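Local coordinates for oxetanocin-like protein (Pyrococcus furiosus, PDB 1XX7), which is probably a metal-dependent 5'-deoxynucleotidase of the HD-domain family, hydrolysing deoxyribonucleoside 5'-monophosphates to the deoxyribonucleoside and phosphate, at the nickel (II) ion site, the interface of chains A and B and the interface of chains A and C. Numbering follows the deposited sequence. Chains: chain A/B/C, oxetanocin-like protein.

Contact 1: the nickel (II) ion site. Residues chain A 24, 41, 45, 72, 75-76, 117, 132, 135. With NI (nickel (II) ion), chain D.
The nickel site looks catalytic: A:His41, A:His75, A:Asp76 and A:Asp132 form the HD-domain metal site, whose adjacent His-Asp pair, A:His75 and A:Asp76, gives the family its name. Nickel itself may be a stand-in acquired during preparation, since manganese or cobalt is the expected cofactor. Two carboxylates grip the ion from opposite sides, A:Asp132 through OD1 at 2.0 Å from NI and A:Asp76 through OD2 at 2.1 Å, with 174° between them. Across this axis come the imidazoles, A:His41 NE2 at 2.2 Å from NI and A:His75 NE2 at 2.3 Å, spread by 114°. The shell seen is irregular; further ligands, perhaps water or substrate phosphate, may be unseen, as would fit a catalytic metal. Second-shell groups support the rings. A:His75 turns ND1 toward the backbone carbonyl of A:Ala72, a nearly straight bond of 2.7 Å from ND1 to O; the acceptor lies in the ring plane, although the N-H comes from above the carbonyl plane. Its CG takes the crowded position between backbone N and carbonyl carbon (chi1 89°), and its CD2 sits over the rim of the A:Tyr117 ring. The guanidinium of A:Arg24 covers one face of the A:His41 ring, CZ above its centre, and could contribute positive charge beside the metal. The site gathers ligands from helices 38-58 and 123-145 and the turn just beyond helix 65-74, within the helical HD fold.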
loop_
_atom_site.group_PDB
_atom_site.type_symbol
_atom_site.label_atom_id
_atom_site.label_comp_id
_atom_site.label_asym_id
_atom_site.label_seq_id
_atom_site.Cartn_x
_atom_site.Cartn_y
_atom_site.Cartn_z
ATOM N N ARG A 24 -13.382 3.235 2.661
ATOM C CA ARG A 24 -14.084 3.846 3.737
ATOM C C ARG A 24 -13.301 5.169 4.107
ATOM O O ARG A 24 -12.193 5.126 4.724
ATOM C CB ARG A 24 -14.131 2.828 4.873
ATOM C CG ARG A 24 -15.018 1.639 4.536
ATOM C CD ARG A 24 -16.478 1.912 4.951
ATOM N NE ARG A 24 -16.606 1.870 6.418
ATOM C CZ ARG A 24 -17.638 2.358 7.134
ATOM N NH1 ARG A 24 -17.634 2.251 8.460
ATOM N NH2 ARG A 24 -18.659 2.964 6.539
ATOM N N HIS A 41 -16.193 -3.611 4.917
ATOM C CA HIS A 41 -17.133 -3.108 5.861
ATOM C C HIS A 41 -18.461 -3.820 5.775
ATOM O O HIS A 41 -18.969 -4.275 6.790
ATOM C CB HIS A 41 -17.361 -1.616 5.575
ATOM C CG HIS A 41 -18.560 -1.071 6.230
ATOM N ND1 HIS A 41 -18.725 -1.081 7.594
ATOM C CD2 HIS A 41 -19.681 -0.508 5.718
ATOM C CE1 HIS A 41 -19.885 -0.531 7.904
ATOM N NE2 HIS A 41 -20.476 -0.162 6.789
ATOM N N VAL A 45 -20.681 -6.195 8.387
ATOM C CA VAL A 45 -22.055 -5.756 8.721
ATOM C C VAL A 45 -23.072 -6.948 8.530
ATOM O O VAL A 45 -23.913 -7.186 9.409
ATOM C CB VAL A 45 -22.502 -4.496 7.899
ATOM C CG1 VAL A 45 -23.987 -4.187 8.098
ATOM C CG2 VAL A 45 -21.685 -3.295 8.298
ATOM N N ALA A 72 -28.493 -5.766 4.739
ATOM C CA ALA A 72 -27.098 -5.649 5.075
ATOM C C ALA A 72 -26.177 -5.671 3.825
ATOM O O ALA A 72 -25.215 -4.917 3.750
ATOM C CB ALA A 72 -26.719 -6.747 6.006
ATOM N N HIS A 75 -26.980 -2.364 1.649
ATOM C CA HIS A 75 -27.168 -1.088 2.332
ATOM C C HIS A 75 -26.190 0.042 1.925
ATOM O O HIS A 75 -26.574 1.216 1.938
ATOM C CB HIS A 75 -27.230 -1.287 3.826
ATOM C CG HIS A 75 -25.906 -1.227 4.488
ATOM N ND1 HIS A 75 -25.039 -2.292 4.500
ATOM C CD2 HIS A 75 -25.277 -0.214 5.122
ATOM C CE1 HIS A 75 -23.925 -1.941 5.114
ATOM N NE2 HIS A 75 -24.048 -0.692 5.518
ATOM N N ASP A 76 -24.962 -0.310 1.522
ATOM C CA ASP A 76 -23.973 0.671 1.075
ATOM C C ASP A 76 -23.623 0.484 -0.402
ATOM O O ASP A 76 -22.674 1.092 -0.886
ATOM C CB ASP A 76 -22.712 0.578 1.924
ATOM C CG ASP A 76 -22.853 1.286 3.257
ATOM O OD1 ASP A 76 -23.841 1.993 3.459
ATOM O OD2 ASP A 76 -21.967 1.149 4.123
ATOM N N TYR A 117 -33.471 0.526 5.719
ATOM C CA TYR A 117 -32.166 0.746 6.334
ATOM C C TYR A 117 -32.075 2.243 6.715
ATOM O O TYR A 117 -31.774 2.585 7.892
ATOM C CB TYR A 117 -30.988 0.331 5.416
ATOM C CG TYR A 117 -29.668 0.732 6.022
ATOM C CD1 TYR A 117 -29.186 0.061 7.117
ATOM C CD2 TYR A 117 -28.960 1.844 5.565
ATOM C CE1 TYR A 117 -28.041 0.409 7.710
ATOM C CE2 TYR A 117 -27.757 2.227 6.197
ATOM C CZ TYR A 117 -27.330 1.488 7.275
ATOM O OH TYR A 117 -26.169 1.764 7.950
ATOM N N ASP A 132 -24.133 -1.981 11.490
ATOM C CA ASP A 132 -23.305 -1.046 10.774
ATOM C C ASP A 132 -22.419 -0.167 11.695
ATOM O O ASP A 132 -21.200 0.003 11.476
ATOM C CB ASP A 132 -24.226 -0.193 9.931
ATOM C CG ASP A 132 -23.472 0.738 9.039
ATOM O OD1 ASP A 132 -22.832 0.281 8.099
ATOM O OD2 ASP A 132 -23.494 1.940 9.290
ATOM N N ASP A 135 -19.808 -2.462 13.510
ATOM C CA ASP A 135 -18.660 -2.709 12.672
ATOM C C ASP A 135 -17.667 -1.507 12.740
ATOM O O ASP A 135 -16.478 -1.702 12.933
ATOM C CB ASP A 135 -19.074 -2.923 11.228
ATOM C CG ASP A 135 -17.887 -2.970 10.303
ATOM O OD1 ASP A 135 -17.082 -3.937 10.381
ATOM O OD2 ASP A 135 -17.746 -2.019 9.524
HETATM NI NI NI D . -22.401 0.803 6.193
#

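Contact 2: the interface of chains A and B. Residues chain A 36, 40, 43-44, 47-48, 135, 138-139, 142; chain B 13-14, 16-17, 20-21.
B:Lys20 carries the polar core of this two-fold symmetric interface, reaching from helix 10-21 into a nest of chain A oxygens with its chain extended beyond CG. The ammonium B:Lys20 NZ salt-bridges A:Glu36 OE1 at 2.7 Å, from above the carboxylate plane, and meets A:Asp135 OD1 tip to tip, also at 2.7 Å, on the syn lone pair. B:Lys20 NZ also bonds the side-chain carbonyl A:Gln139 OE1 at 2.9 Å, along a lone pair in the amide plane. A:Arg44 is the other bridge. A:Arg44 NH1 donates to the backbone carbonyl B:Ile13 O at 3.0 Å, while B:Ile13 CG2 and B:Lys20 CE lie over opposite faces of the guanidinium. Apolar contacts flank these charges: B:Ile13 CG2 packs 3.6 Å from A:Ile138 CD1, the side chains crossing at about a right angle, and B:Ala16 CB lies over the face of the A:Phe47 ring. Further out, the guanidinium is held flat within chain A. A:Arg44 NE takes the anti lone pair of A:Asp135 OD1, 2.8 Å away, so that one oxygen accepts from both A:Arg44 and B:Lys20, while NH1 and NH2 converge end-on upon A:Glu142 OE2. A water joins A:Gln139 OE1, A:Glu142 OE1 and the carbonyl of B:Gly17. Sharing of A:Asp135 by two cations may favour its ionised form. The protein is a homodimer, and this interlocking of charge and packing plausibly holds that dimer together.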
loop_
_atom_site.group_PDB
_atom_site.type_symbol
_atom_site.label_atom_id
_atom_site.label_comp_id
_atom_site.label_asym_id
_atom_site.label_seq_id
_atom_site.Cartn_x
_atom_site.Cartn_y
_atom_site.Cartn_z
ATOM N N GLU A 36 -9.825 -0.131 5.216
ATOM C CA GLU A 36 -10.834 -1.058 4.649
ATOM C C GLU A 36 -11.643 -0.443 3.511
ATOM O O GLU A 36 -11.824 0.744 3.413
ATOM C CB GLU A 36 -11.785 -1.530 5.732
ATOM C CG GLU A 36 -12.551 -0.367 6.429
ATOM C CD GLU A 36 -13.821 -0.786 7.117
ATOM O OE1 GLU A 36 -14.142 -2.014 7.158
ATOM O OE2 GLU A 36 -14.486 0.120 7.648
ATOM N N ASP A 40 -15.351 -4.650 2.440
ATOM C CA ASP A 40 -14.789 -5.152 3.714
ATOM C C ASP A 40 -15.791 -4.875 4.859
ATOM O O ASP A 40 -16.145 -5.746 5.656
ATOM C CB ASP A 40 -13.465 -4.422 4.031
ATOM C CG ASP A 40 -12.252 -4.991 3.296
ATOM O OD1 ASP A 40 -12.218 -6.251 3.049
ATOM O OD2 ASP A 40 -11.330 -4.152 2.961
ATOM N N TYR A 43 -19.274 -6.661 4.277
ATOM C CA TYR A 43 -19.126 -8.044 4.693
ATOM C C TYR A 43 -19.358 -8.249 6.192
ATOM O O TYR A 43 -20.134 -9.157 6.598
ATOM C CB TYR A 43 -17.747 -8.634 4.353
ATOM C CG TYR A 43 -17.656 -9.974 5.000
ATOM C CD1 TYR A 43 -18.421 -11.042 4.508
ATOM C CD2 TYR A 43 -16.964 -10.156 6.146
ATOM C CE1 TYR A 43 -18.428 -12.267 5.138
ATOM C CE2 TYR A 43 -16.965 -11.400 6.801
ATOM C CZ TYR A 43 -17.712 -12.441 6.269
ATOM O OH TYR A 43 -17.766 -13.657 6.875
ATOM N N ARG A 44 -18.639 -7.489 7.029
ATOM C CA ARG A 44 -18.766 -7.695 8.493
ATOM C C ARG A 44 -20.103 -7.191 9.040
ATOM O O ARG A 44 -20.612 -7.730 10.044
ATOM C CB ARG A 44 -17.601 -7.141 9.310
ATOM C CG ARG A 44 -17.525 -7.817 10.666
ATOM C CD ARG A 44 -16.261 -7.596 11.417
ATOM N NE ARG A 44 -16.106 -6.202 11.783
ATOM C CZ ARG A 44 -15.104 -5.714 12.505
ATOM N NH1 ARG A 44 -14.200 -6.521 13.041
ATOM N NH2 ARG A 44 -15.051 -4.416 12.739
ATOM N N PHE A 47 -22.199 -10.132 8.447
ATOM C CA PHE A 47 -21.830 -11.043 9.518
ATOM C C PHE A 47 -22.433 -10.678 10.890
ATOM O O PHE A 47 -22.893 -11.554 11.630
ATOM C CB PHE A 47 -20.305 -11.219 9.635
ATOM C CG PHE A 47 -19.903 -12.135 10.734
ATOM C CD1 PHE A 47 -19.937 -13.488 10.562
ATOM C CD2 PHE A 47 -19.556 -11.647 11.982
ATOM C CE1 PHE A 47 -19.588 -14.353 11.628
ATOM C CE2 PHE A 47 -19.204 -12.505 13.008
ATOM C CZ PHE A 47 -19.208 -13.860 12.819
ATOM N N ILE A 48 -22.336 -9.410 11.267
ATOM C CA ILE A 48 -22.770 -8.987 12.581
ATOM C C ILE A 48 -24.295 -9.091 12.641
ATOM O O ILE A 48 -24.847 -9.501 13.664
ATOM C CB ILE A 48 -22.331 -7.529 12.904
ATOM C CG1 ILE A 48 -20.824 -7.459 13.121
ATOM C CG2 ILE A 48 -23.100 -6.970 14.147
ATOM C CD1 ILE A 48 -20.271 -6.082 13.025
ATOM N N ASP A 135 -19.808 -2.462 13.510
ATOM C CA ASP A 135 -18.660 -2.709 12.672
ATOM C C ASP A 135 -17.667 -1.507 12.740
ATOM O O ASP A 135 -16.478 -1.702 12.933
ATOM C CB ASP A 135 -19.074 -2.923 11.228
ATOM C CG ASP A 135 -17.887 -2.970 10.303
ATOM O OD1 ASP A 135 -17.082 -3.937 10.381
ATOM O OD2 ASP A 135 -17.746 -2.019 9.524
ATOM N N ILE A 138 -16.008 -1.000 16.346
ATOM C CA ILE A 138 -15.049 -2.061 16.573
ATOM C C ILE A 138 -13.842 -1.897 15.643
ATOM O O ILE A 138 -12.725 -2.135 16.068
ATOM C CB ILE A 138 -15.683 -3.467 16.439
ATOM C CG1 ILE A 138 -16.710 -3.707 17.548
ATOM C CG2 ILE A 138 -14.608 -4.548 16.540
ATOM C CD1 ILE A 138 -17.668 -4.945 17.299
ATOM N N GLN A 139 -14.085 -1.466 14.402
ATOM C CA GLN A 139 -13.013 -1.151 13.472
ATOM C C GLN A 139 -12.123 -0.029 13.987
ATOM O O GLN A 139 -10.914 -0.088 13.823
ATOM C CB GLN A 139 -13.557 -0.805 12.080
ATOM C CG GLN A 139 -12.445 -0.676 11.005
ATOM C CD GLN A 139 -11.663 -1.955 10.860
ATOM O OE1 GLN A 139 -12.227 -2.994 10.485
ATOM N NE2 GLN A 139 -10.365 -1.912 11.194
ATOM N N GLU A 142 -9.861 -1.556 16.482
ATOM C CA GLU A 142 -8.827 -2.307 15.758
ATOM C C GLU A 142 -7.801 -1.362 15.171
ATOM O O GLU A 142 -6.636 -1.663 15.229
ATOM C CB GLU A 142 -9.442 -3.164 14.652
ATOM C CG GLU A 142 -10.336 -4.267 15.247
ATOM C CD GLU A 142 -11.112 -5.010 14.223
ATOM O OE1 GLU A 142 -10.591 -5.958 13.613
ATOM O OE2 GLU A 142 -12.242 -4.648 14.007
ATOM N N ILE B 13 -16.590 -11.207 16.213
ATOM C CA ILE B 13 -16.600 -10.084 15.282
ATOM C C ILE B 13 -15.158 -9.696 14.946
ATOM O O ILE B 13 -14.891 -9.293 13.830
ATOM C CB ILE B 13 -17.415 -8.875 15.858
ATOM C CG1 ILE B 13 -18.873 -9.271 16.108
ATOM C CG2 ILE B 13 -17.337 -7.659 14.952
ATOM C CD1 ILE B 13 -19.631 -8.269 17.026
ATOM N N LEU B 14 -14.249 -9.797 15.929
ATOM C CA LEU B 14 -12.807 -9.616 15.702
ATOM C C LEU B 14 -12.273 -10.708 14.762
ATOM O O LEU B 14 -11.483 -10.409 13.878
ATOM C CB LEU B 14 -12.024 -9.624 17.018
ATOM C CG LEU B 14 -12.284 -8.374 17.870
ATOM C CD1 LEU B 14 -11.661 -8.539 19.203
ATOM C CD2 LEU B 14 -11.741 -7.082 17.189
ATOM N N ALA B 16 -14.095 -12.312 12.438
ATOM C CA ALA B 16 -14.551 -11.961 11.084
ATOM C C ALA B 16 -13.786 -10.754 10.478
ATOM O O ALA B 16 -13.588 -10.690 9.257
ATOM C CB ALA B 16 -16.111 -11.737 11.048
ATOM N N GLY B 17 -13.362 -9.806 11.327
ATOM C CA GLY B 17 -12.545 -8.669 10.896
ATOM C C GLY B 17 -11.195 -9.058 10.308
ATOM O O GLY B 17 -10.658 -8.337 9.509
ATOM N N LYS B 20 -10.907 -8.906 6.564
ATOM C CA LYS B 20 -10.714 -7.592 5.891
ATOM C C LYS B 20 -9.224 -7.414 5.541
ATOM O O LYS B 20 -8.887 -6.710 4.615
ATOM C CB LYS B 20 -11.205 -6.412 6.757
ATOM C CG LYS B 20 -12.631 -6.515 7.277
ATOM C CD LYS B 20 -13.048 -5.176 7.872
ATOM C CE LYS B 20 -14.399 -5.152 8.604
ATOM N NZ LYS B 20 -14.643 -3.745 9.150
ATOM N N ARG B 21 -8.350 -8.126 6.259
ATOM C CA ARG B 21 -6.901 -8.008 6.086
ATOM C C ARG B 21 -6.240 -9.177 5.356
ATOM O O ARG B 21 -5.207 -8.983 4.768
ATOM C CB ARG B 21 -6.251 -7.871 7.466
ATOM C CG ARG B 21 -6.718 -6.634 8.152
ATOM C CD ARG B 21 -5.963 -6.303 9.368
ATOM N NE ARG B 21 -6.191 -7.218 10.465
ATOM C CZ ARG B 21 -7.304 -7.283 11.198
ATOM N NH1 ARG B 21 -8.375 -6.545 10.928
ATOM N NH2 ARG B 21 -7.377 -8.172 12.170
HETATM O O HOH W 1 -11.334 -5.658 11.026
#

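Contact 3: the interface of chains A and C. Residues chain A 81-83, 85-86, 89, 93; chain C 25, 29, 82-83, 85-86, 89, 93.
Leucine and threonine methyls and proline ring carbons, not polar groups, make the tight part of this two-fold contact, which hides 328 Å² in the patch. At its centre A:Leu85 CD2 meets C:Leu85 CD2 at 3.3 Å, the two side chains crossing at about a right angle, closer than carbon atoms usually pack. Flanking this pair, the threonine methyl and the proline ring reach toward each other tip to tip in both halves: A:Pro86 CG lies 3.4 Å from C:Thr83 CG2, and A:Thr83 CG2 lies 3.5 Å from C:Pro86 CD. Each threonine has its hydroxyl in the crowded position between backbone N and carbonyl carbon (A:Thr83 chi1 73°), where OG1 donates in plane to a lone pair of the preceding carbonyl, that of A:Ile82 or C:Ile82. The polar end is thereby satisfied within its own chain and the methyl is left to face the partner. The packing is looser where the Leu93 side chains meet across the axis, with A:Leu93 CD2 3.9 Å from C:Leu93 CD2. On another flank the bent chain of C:Met25 brings CE to 3.7 Å from A:Thr83 CG2. No hydrogen bond or salt bridge crosses the patch, so its cohesion would be apolar, and it may belong to the crystal or a higher assembly rather than the functional dimer. The segment lies on short helices 79-82 and 87-90 and their loops, between helices 65-74 and 95-106, while helix 25-30 of chain C contributes C:Met25.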
loop_
_atom_site.group_PDB
_atom_site.type_symbol
_atom_site.label_atom_id
_atom_site.label_comp_id
_atom_site.label_asym_id
_atom_site.label_seq_id
_atom_site.Cartn_x
_atom_site.Cartn_y
_atom_site.Cartn_z
ATOM N N ILE A 81 -21.534 3.916 -6.733
ATOM C CA ILE A 81 -21.746 5.081 -7.616
ATOM C C ILE A 81 -21.356 6.429 -6.969
ATOM O O ILE A 81 -20.679 7.253 -7.571
ATOM C CB ILE A 81 -23.248 5.057 -8.063
ATOM C CG1 ILE A 81 -23.560 3.637 -8.577
ATOM C CG2 ILE A 81 -23.552 6.123 -9.080
ATOM C CD1 ILE A 81 -24.708 3.506 -9.466
ATOM N N ILE A 82 -21.757 6.612 -5.719
ATOM C CA ILE A 82 -21.650 7.896 -5.000
ATOM C C ILE A 82 -20.320 8.045 -4.234
ATOM O O ILE A 82 -19.919 9.168 -3.919
ATOM C CB ILE A 82 -22.831 8.036 -3.997
ATOM C CG1 ILE A 82 -24.189 8.082 -4.728
ATOM C CG2 ILE A 82 -22.654 9.244 -3.034
ATOM C CD1 ILE A 82 -24.272 9.098 -5.876
ATOM N N THR A 83 -19.638 6.912 -3.989
ATOM C CA THR A 83 -18.515 6.790 -3.025
ATOM C C THR A 83 -19.018 6.945 -1.593
ATOM O O THR A 83 -20.175 7.259 -1.365
ATOM C CB THR A 83 -17.322 7.776 -3.255
ATOM O OG1 THR A 83 -17.692 9.117 -2.860
ATOM C CG2 THR A 83 -16.899 7.750 -4.712
ATOM N N LEU A 85 -19.154 9.081 1.148
ATOM C CA LEU A 85 -18.976 10.470 1.524
ATOM C C LEU A 85 -18.705 10.593 3.035
ATOM O O LEU A 85 -19.458 10.056 3.867
ATOM C CB LEU A 85 -20.170 11.319 1.082
ATOM C CG LEU A 85 -20.381 11.295 -0.434
ATOM C CD1 LEU A 85 -21.623 12.096 -0.831
ATOM C CD2 LEU A 85 -19.167 11.803 -1.172
ATOM N N PRO A 86 -17.575 11.239 3.386
ATOM C CA PRO A 86 -17.266 11.434 4.805
ATOM C C PRO A 86 -18.187 12.471 5.427
ATOM O O PRO A 86 -18.936 13.169 4.703
ATOM C CB PRO A 86 -15.794 11.909 4.788
ATOM C CG PRO A 86 -15.587 12.508 3.402
ATOM C CD PRO A 86 -16.544 11.823 2.490
ATOM N N ALA A 89 -18.184 16.103 4.073
ATOM C CA ALA A 89 -18.850 16.286 2.799
ATOM C C ALA A 89 -20.362 16.290 2.973
ATOM O O ALA A 89 -21.107 16.943 2.204
ATOM C CB ALA A 89 -18.432 15.168 1.836
ATOM N N LEU A 93 -23.650 18.028 1.106
ATOM C CA LEU A 93 -24.284 17.101 0.153
ATOM C C LEU A 93 -25.176 16.156 0.907
ATOM O O LEU A 93 -24.811 15.725 1.993
ATOM C CB LEU A 93 -23.215 16.249 -0.560
ATOM C CG LEU A 93 -22.267 17.078 -1.435
ATOM C CD1 LEU A 93 -21.064 16.309 -1.880
ATOM C CD2 LEU A 93 -23.026 17.632 -2.633
ATOM N N MET C 25 -10.315 9.677 -7.387
ATOM C CA MET C 25 -11.257 8.547 -7.408
ATOM C C MET C 25 -11.551 7.980 -8.764
ATOM O O MET C 25 -11.823 6.803 -8.862
ATOM C CB MET C 25 -12.586 8.942 -6.736
ATOM C CG MET C 25 -12.490 8.949 -5.212
ATOM S SD MET C 25 -12.371 7.293 -4.414
ATOM C CE MET C 25 -13.488 6.399 -5.405
ATOM N N ILE C 29 -11.435 3.884 -9.151
ATOM C CA ILE C 29 -12.596 3.154 -9.563
ATOM C C ILE C 29 -12.307 2.317 -10.828
ATOM O O ILE C 29 -12.886 1.236 -10.986
ATOM C CB ILE C 29 -13.830 4.107 -9.691
ATOM C CG1 ILE C 29 -14.324 4.435 -8.271
ATOM C CG2 ILE C 29 -14.953 3.474 -10.527
ATOM C CD1 ILE C 29 -15.484 5.308 -8.196
ATOM N N ILE C 82 -15.082 17.899 0.565
ATOM C CA ILE C 82 -16.072 17.212 -0.258
ATOM C C ILE C 82 -15.556 15.824 -0.749
ATOM O O ILE C 82 -16.365 14.939 -1.050
ATOM C CB ILE C 82 -16.433 18.131 -1.483
ATOM C CG1 ILE C 82 -17.118 19.422 -1.003
ATOM C CG2 ILE C 82 -17.281 17.398 -2.533
ATOM C CD1 ILE C 82 -18.408 19.180 -0.247
ATOM N N THR C 83 -14.219 15.663 -0.753
ATOM C CA THR C 83 -13.449 14.569 -1.448
ATOM C C THR C 83 -13.550 14.797 -2.968
ATOM O O THR C 83 -14.196 15.732 -3.392
ATOM C CB THR C 83 -13.884 13.092 -1.069
ATOM O OG1 THR C 83 -15.125 12.801 -1.672
ATOM C CG2 THR C 83 -14.037 12.902 0.413
ATOM N N LEU C 85 -15.106 13.751 -6.084
ATOM C CA LEU C 85 -16.256 12.992 -6.560
ATOM C C LEU C 85 -16.072 12.551 -8.020
ATOM O O LEU C 85 -15.858 13.386 -8.918
ATOM C CB LEU C 85 -17.525 13.793 -6.430
ATOM C CG LEU C 85 -17.889 14.234 -5.032
ATOM C CD1 LEU C 85 -19.065 15.180 -5.133
ATOM C CD2 LEU C 85 -18.236 13.034 -4.142
ATOM N N PRO C 86 -16.163 11.234 -8.254
ATOM C CA PRO C 86 -16.013 10.724 -9.616
ATOM C C PRO C 86 -17.252 11.095 -10.472
ATOM O O PRO C 86 -18.287 11.604 -9.948
ATOM C CB PRO C 86 -15.864 9.195 -9.402
ATOM C CG PRO C 86 -16.642 8.933 -8.074
ATOM C CD PRO C 86 -16.494 10.167 -7.264
ATOM N N ALA C 89 -20.733 9.732 -9.596
ATOM C CA ALA C 89 -21.369 10.444 -8.493
ATOM C C ALA C 89 -21.973 11.775 -8.937
ATOM O O ALA C 89 -22.963 12.211 -8.369
ATOM C CB ALA C 89 -20.365 10.684 -7.362
ATOM N N LEU C 93 -25.029 14.404 -7.782
ATOM C CA LEU C 93 -24.542 15.381 -6.817
ATOM C C LEU C 93 -23.847 16.487 -7.570
ATOM O O LEU C 93 -23.103 16.220 -8.523
ATOM C CB LEU C 93 -23.557 14.735 -5.829
ATOM C CG LEU C 93 -24.128 13.712 -4.830
ATOM C CD1 LEU C 93 -23.030 12.895 -4.190
ATOM C CD2 LEU C 93 -24.978 14.396 -3.762
#

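Contacts 1 and 2 are neighbours, their C-alpha centres about 10 Å apart, and they share A:Asp135. Helices 38-58 and 123-145 supply both: each offers metal ligands on one side and partner-facing residues on the other, so dimerisation could influence the metal pocket. Contact 3 lies about 17 Å from contact 1 and about 23 Å from contact 2, using neither of those helices, although its segment follows closely in sequence after the metal-binding A:Asp76. Chain A thus meets two partners through separate surfaces, which could join dimers into the six-chain deposited assembly, though the structure alone does not show that this assembly is biological.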